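Local coordinates for phosphoribosylamine--glycine ligase (Thermotoga maritima, PDB 1VKZ), which catalyses the ATP-dependent joining of glycine to 5-phosphoribosylamine, giving glycinamide ribonucleotide in de novo purine biosynthesis, at residues L197-I210 / I248-E260. Numbering follows the deposited sequence.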
ATOM      1  N   LEU A 197       0.499   5.887  11.504  1.00 43.95           N
ATOM      2  CA  LEU A 197      -0.146   4.582  11.600  1.00 45.48           C
ATOM      3  C   LEU A 197      -1.085   4.333  10.412  1.00 43.72           C
ATOM      4  O   LEU A 197      -1.753   5.221   9.933  1.00 39.21           O
ATOM      5  CB  LEU A 197      -0.953   4.520  12.886  1.00 46.63           C
ATOM      6  CG  LEU A 197      -1.800   3.284  13.170  1.00 49.37           C
ATOM      7  CD1 LEU A 197      -0.931   2.025  13.411  1.00 54.50           C
ATOM      8  CD2 LEU A 197      -2.689   3.575  14.372  1.00 49.29           C
ATOM      9  N   SER A 198      -1.137   3.101   9.949  1.00 44.97           N
ATOM     10  CA  SER A 198      -1.966   2.776   8.818  1.00 47.45           C
ATOM     11  C   SER A 198      -3.087   1.912   9.325  1.00 47.26           C
ATOM     12  O   SER A 198      -2.906   1.171  10.287  1.00 49.54           O
ATOM     13  CB  SER A 198      -1.172   2.043   7.730  1.00 50.11           C
ATOM     14  OG  SER A 198      -1.072   0.645   7.977  1.00 58.17           O
ATOM     15  N   ALA A 199      -4.250   2.023   8.696  1.00 45.65           N
ATOM     16  CA  ALA A 199      -5.323   1.107   8.951  1.00 43.15           C
ATOM     17  C   ALA A 199      -5.924   0.646   7.613  1.00 41.32           C
ATOM     18  O   ALA A 199      -6.065   1.414   6.705  1.00 39.37           O
ATOM     19  CB  ALA A 199      -6.318   1.749   9.840  1.00 41.94           C
HETATM   20  N   MSE A 200      -6.242  -0.631   7.519  1.00 41.42           N
HETATM   21  CA  MSE A 200      -6.671  -1.267   6.293  1.00 44.67           C
HETATM   22  C   MSE A 200      -7.908  -2.084   6.551  1.00 42.17           C
HETATM   23  O   MSE A 200      -8.040  -2.770   7.561  1.00 41.16           O
HETATM   24  CB  MSE A 200      -5.584  -2.220   5.766  1.00 43.04           C
HETATM   25  CG  MSE A 200      -4.775  -1.690   4.598  1.00 53.67           C
HETATM   26 SE   MSE A 200      -2.922  -2.428   4.573  1.00 57.86          SE
HETATM   27  CE  MSE A 200      -2.213  -1.109   5.968  1.00 57.70           C
ATOM     28  N   ALA A 201      -8.809  -2.058   5.601  1.00 42.95           N
ATOM     29  CA  ALA A 201     -10.012  -2.836   5.743  1.00 43.21           C
ATOM     30  C   ALA A 201     -10.459  -3.461   4.416  1.00 41.67           C
ATOM     31  O   ALA A 201     -10.240  -2.910   3.315  1.00 39.46           O
ATOM     32  CB  ALA A 201     -11.100  -1.976   6.334  1.00 42.98           C
ATOM     33  N   VAL A 202     -11.090  -4.627   4.557  1.00 42.76           N
ATOM     34  CA  VAL A 202     -11.895  -5.222   3.491  1.00 42.24           C
ATOM     35  C   VAL A 202     -13.277  -4.641   3.669  1.00 41.00           C
ATOM     36  O   VAL A 202     -13.796  -4.603   4.774  1.00 43.43           O
ATOM     37  CB  VAL A 202     -11.955  -6.770   3.562  1.00 41.30           C
ATOM     38  CG1 VAL A 202     -12.526  -7.319   2.290  1.00 37.95           C
ATOM     39  CG2 VAL A 202     -10.569  -7.369   3.776  1.00 45.76           C
ATOM     40  N   VAL A 203     -13.853  -4.201   2.566  1.00 40.32           N
ATOM     41  CA  VAL A 203     -15.017  -3.342   2.548  1.00 41.47           C
ATOM     42  C   VAL A 203     -16.050  -3.816   1.498  1.00 41.88           C
ATOM     43  O   VAL A 203     -15.687  -4.215   0.385  1.00 36.07           O
ATOM     44  CB  VAL A 203     -14.631  -1.900   2.208  1.00 42.29           C
ATOM     45  CG1 VAL A 203     -15.888  -1.042   2.057  1.00 42.79           C
ATOM     46  CG2 VAL A 203     -13.703  -1.308   3.264  1.00 44.35           C
ATOM     47  N   ASN A 204     -17.328  -3.771   1.889  1.00 44.69           N
ATOM     48  CA  ASN A 204     -18.490  -3.967   0.991  1.00 44.42           C
ATOM     49  C   ASN A 204     -19.537  -2.984   1.411  1.00 43.43           C
ATOM     50  O   ASN A 204     -20.205  -3.182   2.417  1.00 44.36           O
ATOM     51  CB  ASN A 204     -19.068  -5.400   1.087  1.00 45.18           C
ATOM     52  CG  ASN A 204     -20.360  -5.602   0.238  1.00 50.12           C
ATOM     53  OD1 ASN A 204     -20.579  -4.962  -0.806  1.00 56.10           O
ATOM     54  ND2 ASN A 204     -21.194  -6.526   0.687  1.00 57.96           N
ATOM     55  N   GLY A 205     -19.656  -1.910   0.643  1.00 44.10           N
ATOM     56  CA  GLY A 205     -20.613  -0.861   0.909  1.00 43.01           C
ATOM     57  C   GLY A 205     -20.301  -0.274   2.249  1.00 43.84           C
ATOM     58  O   GLY A 205     -19.243   0.316   2.401  1.00 45.49           O
ATOM     59  N   ARG A 206     -21.194  -0.461   3.225  1.00 42.46           N
ATOM     60  CA  ARG A 206     -21.017   0.090   4.570  1.00 41.35           C
ATOM     61  C   ARG A 206     -20.437  -0.900   5.564  1.00 44.71           C
ATOM     62  O   ARG A 206     -20.045  -0.512   6.658  1.00 46.57           O
ATOM     63  CB  ARG A 206     -22.339   0.625   5.098  1.00 42.13           C
ATOM     64  CG  ARG A 206     -22.774   1.911   4.432  1.00 35.76           C
ATOM     65  CD  ARG A 206     -22.141   3.162   5.007  1.00 47.04           C
ATOM     66  NE  ARG A 206     -22.772   3.656   6.237  1.00 44.45           N
ATOM     67  CZ  ARG A 206     -23.953   4.258   6.295  1.00 54.18           C
ATOM     68  NH1 ARG A 206     -24.672   4.425   5.194  1.00 63.77           N
ATOM     69  NH2 ARG A 206     -24.444   4.675   7.463  1.00 53.42           N
ATOM     70  N   ASN A 207     -20.364  -2.169   5.177  1.00 47.09           N
ATOM     71  CA  ASN A 207     -19.712  -3.186   5.969  1.00 47.09           C
ATOM     72  C   ASN A 207     -18.227  -3.188   5.720  1.00 47.77           C
ATOM     73  O   ASN A 207     -17.810  -3.023   4.585  1.00 49.75           O
ATOM     74  CB  ASN A 207     -20.282  -4.526   5.584  1.00 47.51           C
ATOM     75  CG  ASN A 207     -21.754  -4.530   5.686  1.00 48.02           C
ATOM     76  OD1 ASN A 207     -22.287  -3.972   6.637  1.00 41.30           O
ATOM     77  ND2 ASN A 207     -22.443  -5.101   4.688  1.00 53.85           N
ATOM     78  N   PHE A 208     -17.436  -3.368   6.780  1.00 45.84           N
ATOM     79  CA  PHE A 208     -15.985  -3.505   6.662  1.00 46.08           C
ATOM     80  C   PHE A 208     -15.399  -4.360   7.790  1.00 45.75           C
ATOM     81  O   PHE A 208     -15.968  -4.438   8.879  1.00 45.73           O
ATOM     82  CB  PHE A 208     -15.297  -2.125   6.642  1.00 44.98           C
ATOM     83  CG  PHE A 208     -15.515  -1.311   7.893  1.00 39.78           C
ATOM     84  CD1 PHE A 208     -16.639  -0.521   8.038  1.00 47.46           C
ATOM     85  CD2 PHE A 208     -14.601  -1.322   8.901  1.00 39.59           C
ATOM     86  CE1 PHE A 208     -16.840   0.237   9.194  1.00 41.99           C
ATOM     87  CE2 PHE A 208     -14.814  -0.580  10.064  1.00 46.83           C
ATOM     88  CZ  PHE A 208     -15.932   0.195  10.200  1.00 38.73           C
ATOM     89  N   VAL A 209     -14.253  -4.985   7.533  1.00 45.23           N
ATOM     90  CA  VAL A 209     -13.480  -5.607   8.604  1.00 44.28           C
ATOM     91  C   VAL A 209     -12.124  -4.970   8.577  1.00 43.58           C
ATOM     92  O   VAL A 209     -11.540  -4.793   7.517  1.00 45.69           O
ATOM     93  CB  VAL A 209     -13.412  -7.163   8.524  1.00 44.22           C
ATOM     94  CG1 VAL A 209     -14.762  -7.716   8.107  1.00 50.88           C
ATOM     95  CG2 VAL A 209     -12.348  -7.678   7.589  1.00 46.44           C
ATOM     96  N   ILE A 210     -11.627  -4.592   9.746  1.00 44.44           N
ATOM     97  CA  ILE A 210     -10.278  -4.021   9.859  1.00 41.69           C
ATOM     98  C   ILE A 210      -9.257  -5.142   9.943  1.00 37.56           C
ATOM     99  O   ILE A 210      -9.426  -6.080  10.687  1.00 38.57           O
ATOM    100  CB  ILE A 210     -10.175  -3.099  11.070  1.00 40.37           C
ATOM    101  CG1 ILE A 210     -11.102  -1.905  10.885  1.00 40.43           C
ATOM    102  CG2 ILE A 210      -8.743  -2.602  11.213  1.00 49.65           C
ATOM    103  CD1 ILE A 210     -11.103  -0.940  11.991  1.00 45.96           C
ATOM    104  N   ILE A 248     -10.784   4.752  15.053  1.00 44.28           N
ATOM    105  CA  ILE A 248     -10.383   4.314  13.717  1.00 44.04           C
ATOM    106  C   ILE A 248     -11.557   3.741  12.971  1.00 45.73           C
ATOM    107  O   ILE A 248     -11.713   3.987  11.769  1.00 46.36           O
ATOM    108  CB  ILE A 248      -9.206   3.292  13.775  1.00 42.79           C
ATOM    109  CG1 ILE A 248      -7.891   4.041  14.050  1.00 45.60           C
ATOM    110  CG2 ILE A 248      -9.053   2.562  12.458  1.00 42.59           C
ATOM    111  CD1 ILE A 248      -6.644   3.149  14.223  1.00 46.69           C
ATOM    112  N   GLU A 249     -12.368   2.963  13.688  1.00 47.52           N
ATOM    113  CA  GLU A 249     -13.606   2.400  13.153  1.00 48.07           C
ATOM    114  C   GLU A 249     -14.562   3.488  12.699  1.00 46.82           C
ATOM    115  O   GLU A 249     -15.213   3.367  11.673  1.00 45.62           O
ATOM    116  CB  GLU A 249     -14.315   1.583  14.226  1.00 49.82           C
ATOM    117  CG  GLU A 249     -13.677   0.241  14.546  1.00 55.37           C
ATOM    118  CD  GLU A 249     -14.492  -0.562  15.558  1.00 52.50           C
ATOM    119  OE1 GLU A 249     -14.867  -0.001  16.614  1.00 60.71           O
ATOM    120  OE2 GLU A 249     -14.751  -1.767  15.312  1.00 67.96           O
ATOM    121  N   GLU A 250     -14.635   4.548  13.496  1.00 46.92           N
ATOM    122  CA  GLU A 250     -15.511   5.677  13.233  1.00 48.09           C
ATOM    123  C   GLU A 250     -15.063   6.429  11.994  1.00 46.10           C
ATOM    124  O   GLU A 250     -15.897   6.926  11.251  1.00 44.42           O
ATOM    125  CB  GLU A 250     -15.544   6.595  14.459  1.00 47.97           C
ATOM    126  CG  GLU A 250     -16.487   7.781  14.357  1.00 52.52           C
ATOM    127  CD  GLU A 250     -16.653   8.520  15.688  1.00 56.23           C
ATOM    128  OE1 GLU A 250     -16.834   7.845  16.748  1.00 62.15           O
ATOM    129  OE2 GLU A 250     -16.619   9.778  15.673  1.00 68.35           O
ATOM    130  N   LEU A 251     -13.748   6.500  11.764  1.00 45.63           N
ATOM    131  CA  LEU A 251     -13.208   7.065  10.512  1.00 44.07           C
ATOM    132  C   LEU A 251     -13.641   6.262   9.297  1.00 45.23           C
ATOM    133  O   LEU A 251     -13.999   6.844   8.255  1.00 45.63           O
ATOM    134  CB  LEU A 251     -11.678   7.158  10.560  1.00 43.44           C
ATOM    135  CG  LEU A 251     -11.103   8.277  11.429  1.00 49.29           C
ATOM    136  CD1 LEU A 251      -9.552   8.215  11.488  1.00 47.94           C
ATOM    137  CD2 LEU A 251     -11.605   9.651  10.965  1.00 42.82           C
ATOM    138  N   PHE A 252     -13.588   4.937   9.416  1.00 46.80           N
ATOM    139  CA  PHE A 252     -14.081   4.044   8.361  1.00 44.93           C
ATOM    140  C   PHE A 252     -15.573   4.220   8.091  1.00 45.61           C
ATOM    141  O   PHE A 252     -15.988   4.328   6.923  1.00 46.07           O
ATOM    142  CB  PHE A 252     -13.791   2.598   8.723  1.00 44.86           C
ATOM    143  CG  PHE A 252     -12.426   2.151   8.351  1.00 41.03           C
ATOM    144  CD1 PHE A 252     -12.056   2.072   7.028  1.00 48.43           C
ATOM    145  CD2 PHE A 252     -11.512   1.791   9.323  1.00 45.53           C
ATOM    146  CE1 PHE A 252     -10.786   1.656   6.689  1.00 45.44           C
ATOM    147  CE2 PHE A 252     -10.253   1.364   8.989  1.00 46.24           C
ATOM    148  CZ  PHE A 252      -9.891   1.294   7.683  1.00 45.31           C
ATOM    149  N   ASP A 253     -16.366   4.273   9.162  1.00 45.43           N
ATOM    150  CA  ASP A 253     -17.798   4.466   9.017  1.00 48.75           C
ATOM    151  C   ASP A 253     -18.135   5.773   8.308  1.00 47.81           C
ATOM    152  O   ASP A 253     -19.001   5.780   7.426  1.00 48.16           O
ATOM    153  CB  ASP A 253     -18.529   4.401  10.367  1.00 51.60           C
ATOM    154  CG  ASP A 253     -19.145   3.027  10.639  1.00 63.37           C
ATOM    155  OD1 ASP A 253     -19.471   2.299   9.650  1.00 65.53           O
ATOM    156  OD2 ASP A 253     -19.351   2.611  11.817  1.00 73.84           O
ATOM    157  N   LYS A 254     -17.485   6.873   8.696  1.00 44.69           N
ATOM    158  CA  LYS A 254     -17.860   8.184   8.168  1.00 43.94           C
ATOM    159  C   LYS A 254     -17.411   8.305   6.726  1.00 42.70           C
ATOM    160  O   LYS A 254     -18.092   8.911   5.913  1.00 44.14           O
ATOM    161  CB  LYS A 254     -17.312   9.322   9.015  1.00 45.68           C
ATOM    162  CG  LYS A 254     -18.220   9.845  10.150  1.00 46.05           C
ATOM    163  CD  LYS A 254     -17.502  11.014  10.865  1.00 47.96           C
ATOM    164  CE  LYS A 254     -18.438  11.969  11.622  1.00 56.08           C
ATOM    165  NZ  LYS A 254     -18.779  11.509  13.020  1.00 65.62           N
ATOM    166  N   THR A 255     -16.288   7.664   6.408  1.00 44.22           N
ATOM    167  CA  THR A 255     -15.773   7.564   5.036  1.00 40.86           C
ATOM    168  C   THR A 255     -16.689   6.758   4.144  1.00 42.02           C
ATOM    169  O   THR A 255     -16.970   7.152   3.015  1.00 45.32           O
ATOM    170  CB  THR A 255     -14.385   6.923   5.044  1.00 40.10           C
ATOM    171  OG1 THR A 255     -13.468   7.766   5.754  1.00 43.15           O
ATOM    172  CG2 THR A 255     -13.798   6.856   3.627  1.00 41.00           C
ATOM    173  N   LEU A 256     -17.155   5.624   4.634  1.00 42.32           N
ATOM    174  CA  LEU A 256     -18.072   4.797   3.851  1.00 39.67           C
ATOM    175  C   LEU A 256     -19.447   5.414   3.685  1.00 40.76           C
ATOM    176  O   LEU A 256     -20.068   5.288   2.609  1.00 43.27           O
ATOM    177  CB  LEU A 256     -18.169   3.408   4.456  1.00 40.69           C
ATOM    178  CG  LEU A 256     -16.805   2.734   4.449  1.00 36.36           C
ATOM    179  CD1 LEU A 256     -16.872   1.376   5.102  1.00 41.41           C
ATOM    180  CD2 LEU A 256     -16.287   2.666   3.017  1.00 47.80           C
ATOM    181  N   TRP A 257     -19.946   6.059   4.735  1.00 42.59           N
ATOM    182  CA  TRP A 257     -21.196   6.826   4.633  1.00 41.24           C
ATOM    183  C   TRP A 257     -21.050   7.903   3.556  1.00 42.83           C
ATOM    184  O   TRP A 257     -21.925   8.031   2.677  1.00 43.76           O
ATOM    185  CB  TRP A 257     -21.612   7.419   5.985  1.00 42.20           C
ATOM    186  CG  TRP A 257     -22.583   8.539   5.883  1.00 43.22           C
ATOM    187  CD1 TRP A 257     -22.401   9.820   6.311  1.00 42.36           C
ATOM    188  CD2 TRP A 257     -23.876   8.495   5.284  1.00 49.25           C
ATOM    189  NE1 TRP A 257     -23.505  10.580   6.021  1.00 45.11           N
ATOM    190  CE2 TRP A 257     -24.426   9.787   5.382  1.00 51.82           C
ATOM    191  CE3 TRP A 257     -24.624   7.491   4.644  1.00 46.27           C
ATOM    192  CZ2 TRP A 257     -25.693  10.097   4.884  1.00 44.88           C
ATOM    193  CZ3 TRP A 257     -25.880   7.801   4.140  1.00 43.56           C
ATOM    194  CH2 TRP A 257     -26.399   9.085   4.266  1.00 45.68           C
ATOM    195  N   GLY A 258     -19.944   8.645   3.598  1.00 43.97           N
ATOM    196  CA  GLY A 258     -19.704   9.690   2.625  1.00 43.98           C
ATOM    197  C   GLY A 258     -19.728   9.171   1.201  1.00 44.20           C
ATOM    198  O   GLY A 258     -20.327   9.795   0.331  1.00 49.49           O
ATOM    199  N   VAL A 259     -19.113   8.013   0.959  1.00 45.55           N
ATOM    200  CA  VAL A 259     -19.175   7.356  -0.376  1.00 43.66           C
ATOM    201  C   VAL A 259     -20.617   7.039  -0.771  1.00 44.04           C
ATOM    202  O   VAL A 259     -21.025   7.281  -1.919  1.00 44.28           O
ATOM    203  CB  VAL A 259     -18.351   6.048  -0.435  1.00 42.78           C
ATOM    204  CG1 VAL A 259     -18.444   5.408  -1.832  1.00 44.02           C
ATOM    205  CG2 VAL A 259     -16.878   6.281  -0.075  1.00 47.50           C
ATOM    206  N   GLU A 260     -21.389   6.483   0.159  1.00 43.51           N
ATOM    207  CA  GLU A 260     -22.777   6.154  -0.127  1.00 45.86           C
ATOM    208  C   GLU A 260     -23.555   7.425  -0.396  1.00 44.23           C
ATOM    209  O   GLU A 260     -24.297   7.483  -1.351  1.00 45.98           O
ATOM    210  CB  GLU A 260     -23.432   5.381   1.011  1.00 44.64           C
ATOM    211  CG  GLU A 260     -23.392   3.864   0.863  1.00 50.77           C
ATOM    212  CD  GLU A 260     -24.394   3.163   1.799  1.00 54.94           C
ATOM    213  OE1 GLU A 260     -25.184   3.849   2.532  1.00 44.39           O
ATOM    214  OE2 GLU A 260     -24.392   1.904   1.799  1.00 72.45           O
TER
HETATM  215  O   HOH W   1     -20.083   2.449   0.639  1.00 43.91           O
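Phe208 and Phe252 meet where an edge hairpin lies against a helix, and they show how two aromatic rings can pair with little overlap. Their near-parallel planes, 30° apart, are slid past each other, with centroids 5.2 Å apart. What covers the Phe208 ring is instead the Phe252 methylene, whose CB sits over the face, 3.7 Å from the ring centroid. The Phe208 CG lies between backbone N and carbonyl carbon (chi1 61°), which swings the ring in over the helix; there Leu256 CD1 approaches Phe208 CD1 at 3.5 Å and the Asp253 carboxylate, turned nearly perpendicular, stands at the ring edge. With an alanine here, Phe252 CB would lose the ring over it and Leu256 CD1 its contact, which is likely to open a gap between hairpin and helix. The Phe252 ring, in turn, takes the Ala201 methyl over one face, CB to CE1 3.7 Å, while Ile210 CD1 reaches its CD2 obliquely at 3.8 Å. At the turn end, Arg206, bent at chi2 and chi3, reaches across the helix surface and lies alongside Trp257. Its guanidinium lies over Trp257 CB, and NH1 forms a salt bridge with Glu260 OE1 at 2.8 Å. That oxygen lies near the guanidinium plane, whereas NH1 comes from above the nearly perpendicular carboxylate plane, in a bond well short of straight (N-H...O 132°). The type II' turn from Asn204 to Asn207 joins strands 195-204 and 207-210, and the first continues the antiparallel sheet through strand 269-277. A helix packed on such a sheet is part of the alpha+beta ATP-grasp fold.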